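Local coordinates for putative epoxide hydrolase protein (Klebsiella pneumoniae subsp. pneumoniae, PDB 5BOV) that probably hydrolyses epoxides or related small molecules with an alpha/beta hydrolase fold, its natural substrate being uncertain, at residues Gln103-Asp117 and Gln125-Ile138. Numbering follows the deposited sequence.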
ATOM      1  N   GLN A 103       2.728   5.462  18.159  1.00 15.72           N
ATOM      2  CA  GLN A 103       1.543   5.761  17.364  1.00 15.34           C
ATOM      3  C   GLN A 103       1.913   6.646  16.179  1.00 13.30           C
ATOM      4  O   GLN A 103       2.817   7.469  16.292  1.00 14.10           O
ATOM      5  CB  GLN A 103       0.536   6.440  18.287  1.00 16.93           C
ATOM      6  CG  GLN A 103      -0.828   6.651  17.647  1.00 19.97           C
ATOM      7  CD  GLN A 103      -1.771   7.615  18.419  1.00 22.89           C
ATOM      8  OE1 GLN A 103      -1.427   8.777  18.659  1.00 26.00           O
ATOM      9  NE2 GLN A 103      -2.885   7.083  18.905  1.00 23.32           N
ATOM     10  N   ALA A 104       1.298   6.416  14.996  1.00 11.15           N
ATOM     11  CA  ALA A 104       1.586   7.244  13.846  1.00 10.11           C
ATOM     12  C   ALA A 104       0.299   7.507  13.068  1.00  9.45           C
ATOM     13  O   ALA A 104      -0.660   6.721  13.132  1.00  9.64           O
ATOM     14  CB  ALA A 104       2.557   6.573  12.934  1.00 10.53           C
ATOM     15  N   ASP A 105       0.316   8.572  12.254  1.00  8.73           N
ATOM     16  CA  ASP A 105      -0.643   8.719  11.177  1.00  8.66           C
ATOM     17  C   ASP A 105      -0.226   7.758  10.053  1.00  8.12           C
ATOM     18  O   ASP A 105       0.951   7.640   9.803  1.00  8.17           O
ATOM     19  CB  ASP A 105      -0.608  10.135  10.682  1.00  8.65           C
ATOM     20  CG  ASP A 105      -1.113  11.110  11.660  1.00  9.02           C
ATOM     21  OD1 ASP A 105      -2.116  10.873  12.344  1.00  9.72           O
ATOM     22  OD2 ASP A 105      -0.480  12.264  11.746  1.00  8.82           O
ATOM     23  N   LEU A 106      -1.178   7.021   9.485  1.00  7.83           N
ATOM     24  CA  LEU A 106      -0.888   6.114   8.371  1.00  8.24           C
ATOM     25  C   LEU A 106      -1.613   6.572   7.143  1.00  7.78           C
ATOM     26  O   LEU A 106      -2.774   7.009   7.197  1.00  7.22           O
ATOM     27  CB  LEU A 106      -1.335   4.698   8.684  1.00  9.43           C
ATOM     28  CG  LEU A 106      -0.704   3.999   9.853  1.00 10.71           C
ATOM     29  CD1 LEU A 106      -1.206   2.553   9.848  1.00 12.11           C
ATOM     30  CD2 LEU A 106       0.747   4.080   9.908  1.00 11.71           C
ATOM     31  N   ALA A 107      -0.980   6.375   5.990  1.00  7.25           N
ATOM     32  CA  ALA A 107      -1.624   6.692   4.707  1.00  7.32           C
ATOM     33  C   ALA A 107      -1.150   5.697   3.668  1.00  7.39           C
ATOM     34  O   ALA A 107       0.008   5.264   3.707  1.00  8.24           O
ATOM     35  CB  ALA A 107      -1.284   8.078   4.247  1.00  7.12           C
ATOM     36  N   GLY A 108      -2.056   5.297   2.776  1.00  7.04           N
ATOM     37  CA  GLY A 108      -1.665   4.382   1.765  1.00  7.20           C
ATOM     38  C   GLY A 108      -2.629   4.327   0.575  1.00  7.40           C
ATOM     39  O   GLY A 108      -3.734   4.907   0.616  1.00  7.57           O
ATOM     40  N   PHE A 109      -2.142   3.711  -0.502  1.00  7.66           N
ATOM     41  CA  PHE A 109      -2.997   3.338  -1.639  1.00  7.65           C
ATOM     42  C   PHE A 109      -2.695   1.893  -2.047  1.00  8.42           C
ATOM     43  O   PHE A 109      -1.620   1.393  -1.818  1.00  8.86           O
ATOM     44  CB  PHE A 109      -2.858   4.338  -2.848  1.00  7.85           C
ATOM     45  CG  PHE A 109      -1.501   4.250  -3.538  1.00  7.65           C
ATOM     46  CD1 PHE A 109      -0.354   4.820  -2.931  1.00  7.91           C
ATOM     47  CD2 PHE A 109      -1.345   3.554  -4.736  1.00  7.92           C
ATOM     48  CE1 PHE A 109       0.871   4.702  -3.563  1.00  7.74           C
ATOM     49  CE2 PHE A 109      -0.106   3.465  -5.397  1.00  7.80           C
ATOM     50  CZ  PHE A 109       0.996   4.052  -4.799  1.00  7.66           C
ATOM     51  N   ASP A 110      -3.708   1.220  -2.618  1.00  8.82           N
ATOM     52  CA  ASP A 110      -3.609  -0.139  -3.107  1.00  9.42           C
ATOM     53  C   ASP A 110      -3.090  -1.042  -1.986  1.00  8.81           C
ATOM     54  O   ASP A 110      -3.654  -0.957  -0.885  1.00  8.54           O
ATOM     55  CB  ASP A 110      -2.803  -0.164  -4.448  1.00 10.28           C
ATOM     56  CG  ASP A 110      -2.758  -1.493  -5.036  1.00 11.66           C
ATOM     57  OD1 ASP A 110      -3.858  -2.050  -5.459  1.00 16.48           O
ATOM     58  OD2 ASP A 110      -1.737  -2.162  -5.020  1.00 10.22           O
ATOM     59  N   TRP A 111      -2.062  -1.861  -2.165  1.00  8.03           N
ATOM     60  CA  TRP A 111      -1.597  -2.727  -1.048  1.00  7.97           C
ATOM     61  C   TRP A 111      -1.311  -1.896   0.206  1.00  8.05           C
ATOM     62  O   TRP A 111      -1.475  -2.379   1.316  1.00  7.89           O
ATOM     63  CB  TRP A 111      -0.324  -3.445  -1.390  1.00  8.08           C
ATOM     64  CG  TRP A 111      -0.386  -4.496  -2.477  1.00  8.15           C
ATOM     65  CD1 TRP A 111      -1.378  -4.758  -3.331  1.00  8.46           C
ATOM     66  CD2 TRP A 111       0.674  -5.405  -2.795  1.00  8.59           C
ATOM     67  NE1 TRP A 111      -0.996  -5.781  -4.220  1.00  8.41           N
ATOM     68  CE2 TRP A 111       0.243  -6.200  -3.892  1.00  8.55           C
ATOM     69  CE3 TRP A 111       1.954  -5.602  -2.294  1.00  8.76           C
ATOM     70  CZ2 TRP A 111       1.081  -7.179  -4.484  1.00  9.06           C
ATOM     71  CZ3 TRP A 111       2.753  -6.614  -2.833  1.00  9.13           C
ATOM     72  CH2 TRP A 111       2.320  -7.358  -3.925  1.00  9.25           C
ATOM     73  N   GLY A 112      -0.788  -0.677   0.034  1.00  7.52           N
ATOM     74  CA  GLY A 112      -0.501   0.132   1.162  1.00  7.86           C
ATOM     75  C   GLY A 112      -1.729   0.611   1.953  1.00  8.02           C
ATOM     76  O   GLY A 112      -1.671   0.774   3.161  1.00  8.29           O
ATOM     77  N   ALA A 113      -2.812   0.869   1.243  1.00  8.02           N
ATOM     78  CA  ALA A 113      -4.079   1.211   1.871  1.00  8.21           C
ATOM     79  C   ALA A 113      -4.616   0.016   2.623  1.00  8.25           C
ATOM     80  O   ALA A 113      -5.078   0.114   3.756  1.00  8.34           O
ATOM     81  CB  ALA A 113      -5.121   1.717   0.906  1.00  8.12           C
ATOM     82  N   ARG A 114      -4.621  -1.166   1.964  1.00  7.89           N
ATOM     83  CA  ARG A 114      -5.024  -2.393   2.642  1.00  8.05           C
ATOM     84  C   ARG A 114      -4.222  -2.641   3.897  1.00  7.72           C
ATOM     85  O   ARG A 114      -4.769  -2.899   4.968  1.00  8.01           O
ATOM     86  CB  ARG A 114      -4.873  -3.545   1.709  1.00  8.35           C
ATOM     87  CG  ARG A 114      -5.321  -4.853   2.253  1.00  9.21           C
ATOM     88  CD  ARG A 114      -4.974  -5.994   1.290  1.00 10.46           C
ATOM     89  NE  ARG A 114      -3.543  -6.200   1.275  1.00 10.54           N
ATOM     90  CZ  ARG A 114      -2.853  -6.811   0.329  1.00 12.56           C
ATOM     91  NH1 ARG A 114      -3.432  -7.264  -0.768  1.00 13.84           N
ATOM     92  NH2 ARG A 114      -1.535  -7.007   0.513  1.00 12.87           N
ATOM     93  N   THR A 115      -2.904  -2.413   3.812  1.00  7.51           N
ATOM     94  CA  THR A 115      -2.036  -2.652   4.907  1.00  7.74           C
ATOM     95  C   THR A 115      -2.322  -1.640   6.066  1.00  7.82           C
ATOM     96  O   THR A 115      -2.471  -2.048   7.212  1.00  7.99           O
ATOM     97  CB  THR A 115      -0.546  -2.517   4.472  1.00  7.68           C
ATOM     98  OG1 THR A 115      -0.254  -3.507   3.462  1.00  7.98           O
ATOM     99  CG2 THR A 115       0.352  -2.711   5.589  1.00  8.17           C
ATOM    100  N   ALA A 116      -2.473  -0.364   5.725  1.00  7.40           N
ATOM    101  CA  ALA A 116      -2.805   0.625   6.748  1.00  7.54           C
ATOM    102  C   ALA A 116      -4.177   0.373   7.374  1.00  7.78           C
ATOM    103  O   ALA A 116      -4.329   0.533   8.581  1.00  8.14           O
ATOM    104  CB  ALA A 116      -2.812   2.029   6.118  1.00  7.50           C
ATOM    105  N   ASP A 117      -5.159  -0.038   6.554  1.00  7.29           N
ATOM    106  CA  ASP A 117      -6.462  -0.391   6.988  1.00  7.69           C
ATOM    107  C   ASP A 117      -6.346  -1.519   8.088  1.00  7.89           C
ATOM    108  O   ASP A 117      -7.024  -1.444   9.126  1.00  8.10           O
ATOM    109  CB  ASP A 117      -7.360  -0.888   5.906  1.00  7.80           C
ATOM    110  CG  ASP A 117      -7.770   0.174   4.903  1.00  7.89           C
ATOM    111  OD1 ASP A 117      -7.466   1.376   5.088  1.00  7.70           O
ATOM    112  OD2 ASP A 117      -8.284  -0.275   3.867  1.00  7.76           O
ATOM    113  N   GLN A 125      -4.733   1.368  18.596  1.00 15.37           N
ATOM    114  CA  GLN A 125      -3.953   2.246  19.479  1.00 16.29           C
ATOM    115  C   GLN A 125      -2.673   2.747  18.790  1.00 15.16           C
ATOM    116  O   GLN A 125      -2.101   3.758  19.217  1.00 15.40           O
ATOM    117  CB  GLN A 125      -3.549   1.556  20.807  1.00 19.17           C
ATOM    118  CG  GLN A 125      -4.718   1.289  21.664  1.00 23.75           C
ATOM    119  CD  GLN A 125      -4.357   0.530  22.981  1.00 28.85           C
ATOM    120  OE1 GLN A 125      -3.258   0.677  23.566  1.00 35.02           O
ATOM    121  NE2 GLN A 125      -5.291  -0.260  23.432  1.00 31.33           N
ATOM    122  N   ARG A 126      -2.219   2.046  17.757  1.00 13.79           N
ATOM    123  CA  ARG A 126      -0.992   2.423  17.049  1.00 13.38           C
ATOM    124  C   ARG A 126      -1.263   3.432  15.940  1.00 12.56           C
ATOM    125  O   ARG A 126      -0.332   3.939  15.300  1.00 11.95           O
ATOM    126  CB  ARG A 126      -0.343   1.221  16.396  1.00 14.29           C
ATOM    127  CG  ARG A 126       0.015   0.025  17.309  1.00 15.23           C
ATOM    128  CD  ARG A 126       0.816   0.364  18.519  1.00 16.74           C
ATOM    129  NE  ARG A 126       2.192   0.753  18.269  1.00 16.92           N
ATOM    130  CZ  ARG A 126       3.232  -0.074  18.163  1.00 17.38           C
ATOM    131  NH1 ARG A 126       3.112  -1.391  18.187  1.00 17.75           N
ATOM    132  NH2 ARG A 126       4.439   0.467  17.936  1.00 16.94           N
ATOM    133  N   VAL A 127      -2.536   3.678  15.627  1.00 11.89           N
ATOM    134  CA  VAL A 127      -2.902   4.507  14.459  1.00 11.01           C
ATOM    135  C   VAL A 127      -3.645   5.762  14.897  1.00 11.54           C
ATOM    136  O   VAL A 127      -4.803   5.739  15.357  1.00 12.16           O
ATOM    137  CB  VAL A 127      -3.720   3.737  13.409  1.00 10.68           C
ATOM    138  CG1 VAL A 127      -3.949   4.637  12.181  1.00 10.81           C
ATOM    139  CG2 VAL A 127      -2.997   2.469  13.012  1.00 10.53           C
ATOM    140  N   LYS A 128      -2.979   6.907  14.829  1.00 10.59           N
ATOM    141  CA  LYS A 128      -3.619   8.163  15.205  1.00 10.92           C
ATOM    142  C   LYS A 128      -4.757   8.559  14.246  1.00 10.43           C
ATOM    143  O   LYS A 128      -5.822   9.001  14.689  1.00 11.37           O
ATOM    144  CB  LYS A 128      -2.537   9.269  15.330  1.00 12.21           C
ATOM    145  CG  LYS A 128      -3.047  10.599  15.720  1.00 12.98           C
ATOM    146  CD  LYS A 128      -1.867  11.601  15.863  1.00 13.92           C
ATOM    147  CE  LYS A 128      -2.406  12.885  16.413  1.00 15.28           C
ATOM    148  NZ  LYS A 128      -3.155  13.665  15.413  1.00 15.14           N
ATOM    149  N   SER A 129      -4.480   8.520  12.941  1.00  9.19           N
ATOM    150  CA  SER A 129      -5.479   8.775  11.927  1.00  8.66           C
ATOM    151  C   SER A 129      -4.995   8.059  10.669  1.00  8.13           C
ATOM    152  O   SER A 129      -3.846   7.613  10.609  1.00  7.85           O
ATOM    153  CB  SER A 129      -5.637  10.234  11.656  1.00  9.06           C
ATOM    154  OG  SER A 129      -4.448  10.813  11.052  1.00  8.87           O
ATOM    155  N   LEU A 130      -5.901   7.925   9.735  1.00  7.79           N
ATOM    156  CA  LEU A 130      -5.726   7.148   8.517  1.00  7.54           C
ATOM    157  C   LEU A 130      -6.198   7.858   7.266  1.00  7.63           C
ATOM    158  O   LEU A 130      -7.250   8.499   7.267  1.00  7.60           O
ATOM    159  CB  LEU A 130      -6.580   5.871   8.683  1.00  7.67           C
ATOM    160  CG  LEU A 130      -6.661   4.913   7.529  1.00  7.87           C
ATOM    161  CD1 LEU A 130      -5.280   4.332   7.180  1.00  7.83           C
ATOM    162  CD2 LEU A 130      -7.697   3.803   7.799  1.00  8.39           C
ATOM    163  N   VAL A 131      -5.349   7.861   6.213  1.00  7.45           N
ATOM    164  CA  VAL A 131      -5.753   8.246   4.893  1.00  7.37           C
ATOM    165  C   VAL A 131      -5.743   6.972   4.059  1.00  7.21           C
ATOM    166  O   VAL A 131      -4.711   6.357   3.877  1.00  6.85           O
ATOM    167  CB  VAL A 131      -4.868   9.332   4.264  1.00  7.44           C
ATOM    168  CG1 VAL A 131      -5.284   9.605   2.850  1.00  7.76           C
ATOM    169  CG2 VAL A 131      -4.990  10.604   5.081  1.00  7.48           C
ATOM    170  N   SER A 132      -6.920   6.567   3.592  1.00  7.01           N
ATOM    171  CA  SER A 132      -7.055   5.294   2.853  1.00  7.15           C
ATOM    172  C   SER A 132      -7.615   5.566   1.473  1.00  7.22           C
ATOM    173  O   SER A 132      -8.824   5.810   1.289  1.00  7.22           O
ATOM    174  CB  SER A 132      -7.959   4.328   3.641  1.00  7.82           C
ATOM    175  OG  SER A 132      -7.923   3.020   3.087  1.00  7.58           O
ATOM    176  N   VAL A 133      -6.753   5.500   0.466  1.00  7.16           N
ATOM    177  CA  VAL A 133      -7.209   5.727  -0.878  1.00  7.41           C
ATOM    178  C   VAL A 133      -8.067   4.526  -1.355  1.00  8.03           C
ATOM    179  O   VAL A 133      -7.658   3.361  -1.172  1.00  8.16           O
ATOM    180  CB  VAL A 133      -6.069   5.895  -1.892  1.00  7.64           C
ATOM    181  CG1 VAL A 133      -6.576   6.036  -3.321  1.00  7.66           C
ATOM    182  CG2 VAL A 133      -5.176   7.048  -1.501  1.00  7.96           C
ATOM    183  N   SER A 134      -9.203   4.822  -1.929  1.00  8.37           N
ATOM    184  CA  SER A 134     -10.210   3.809  -2.382  1.00  8.63           C
ATOM    185  C   SER A 134     -10.950   3.129  -1.248  1.00  8.81           C
ATOM    186  O   SER A 134     -11.603   2.118  -1.484  1.00 10.50           O
ATOM    187  CB  SER A 134      -9.646   2.817  -3.408  1.00  9.11           C
ATOM    188  OG  SER A 134      -9.110   3.544  -4.513  1.00 10.77           O
ATOM    189  N   GLY A 135     -10.879   3.670  -0.029  1.00  8.80           N
ATOM    190  CA  GLY A 135     -11.785   3.266   1.009  1.00  9.49           C
ATOM    191  C   GLY A 135     -11.299   2.071   1.824  1.00  9.15           C
ATOM    192  O   GLY A 135     -10.207   2.047   2.332  1.00  9.66           O
ATOM    193  N   TYR A 136     -12.232   1.156   2.048  1.00  8.82           N
ATOM    194  CA  TYR A 136     -11.999   0.035   2.962  1.00  9.15           C
ATOM    195  C   TYR A 136     -11.576  -1.129   2.072  1.00  9.19           C
ATOM    196  O   TYR A 136     -12.393  -1.703   1.319  1.00 10.01           O
ATOM    197  CB  TYR A 136     -13.288  -0.324   3.708  1.00  9.43           C
ATOM    198  CG  TYR A 136     -13.139  -1.437   4.744  1.00  9.91           C
ATOM    199  CD1 TYR A 136     -12.765  -1.140   6.057  1.00 10.05           C
ATOM    200  CD2 TYR A 136     -13.452  -2.737   4.423  1.00 10.13           C
ATOM    201  CE1 TYR A 136     -12.675  -2.128   7.023  1.00 10.29           C
ATOM    202  CE2 TYR A 136     -13.384  -3.748   5.395  1.00 10.21           C
ATOM    203  CZ  TYR A 136     -13.013  -3.438   6.681  1.00 10.47           C
ATOM    204  OH  TYR A 136     -12.918  -4.464   7.602  1.00 11.01           O
ATOM    205  N   LEU A 137     -10.319  -1.540   2.183  1.00  9.48           N
ATOM    206  CA  LEU A 137      -9.737  -2.541   1.291  1.00 10.46           C
ATOM    207  C   LEU A 137      -9.415  -3.873   1.967  1.00 10.47           C
ATOM    208  O   LEU A 137      -8.827  -4.707   1.321  1.00 11.74           O
ATOM    209  CB  LEU A 137      -8.494  -1.995   0.629  1.00 11.50           C
ATOM    210  CG  LEU A 137      -8.725  -0.814  -0.307  1.00 13.17           C
ATOM    211  CD1 LEU A 137      -7.524  -0.508  -1.141  1.00 14.79           C
ATOM    212  CD2 LEU A 137      -9.923  -1.045  -1.176  1.00 15.33           C
ATOM    213  N   ILE A 138      -9.898  -4.090   3.183  1.00 10.28           N
ATOM    214  CA  ILE A 138      -9.779  -5.348   3.832  1.00 10.24           C
ATOM    215  C   ILE A 138     -10.810  -6.298   3.176  1.00 10.84           C
ATOM    216  O   ILE A 138     -12.005  -5.951   3.084  1.00 10.61           O
ATOM    217  CB  ILE A 138     -10.084  -5.214   5.323  1.00 10.79           C
ATOM    218  CG1 ILE A 138      -8.954  -4.425   6.012  1.00 10.96           C
ATOM    219  CG2 ILE A 138     -10.184  -6.596   5.999  1.00 11.28           C
ATOM    220  CD1 ILE A 138      -9.242  -3.997   7.405  1.00 11.17           C
TER
HETATM  221  O   HOH W   1      -6.167   2.457  -3.376  1.00 11.03           O
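Asp117, on helix 111-117, spans the type II turn Ser132-Gly135 with its carboxylate. Its OD2 receives the backbone N of Leu137 at 2.9 Å, nearly along the C-O axis, while OD1 lies 2.6 Å from Ser132 OG, a hydroxyl whose proton could also go to Gly135 O. A short acid suits this buried place, OD2 accepting an amide and OD1 lying beside the hydroxyl. Small side chains let the helix settle closely: Ala116 CB touches Leu130 CD1 of the strand at 3.5 Å, and Ala113 CB meets Leu137 CD1 beyond the turn. Strands 104-108 and 129-133 run parallel (2° between their directions), linked by ladder bonds such as Leu106 N to Ser129 O (3.0 Å), and with helix 111-122 they form a beta-alpha-beta unit of the alpha/beta hydrolase fold. Gly108, Asp110 and Gly112 match the nucleophile elbow pattern, consistent with Asp110, whose OD2 accepts from Trp40 N, being the nucleophile, as in epoxide hydrolases. A beta bulge shifts the register by one between Ala104 and Leu106. Beside it, still buried, Ser129 OG sits between its backbone N and carbonyl carbon (chi1 66°), set to donate to Asp105 OD1 (2.7 Å) from above the carboxylate plane. The solvent side is looser: Lys128 stretches away to a salt bridge with Asp302, and extended, partly exposed Gln103 offers exposed Gln125 O just a weak bond from NE2, 3.4 Å long.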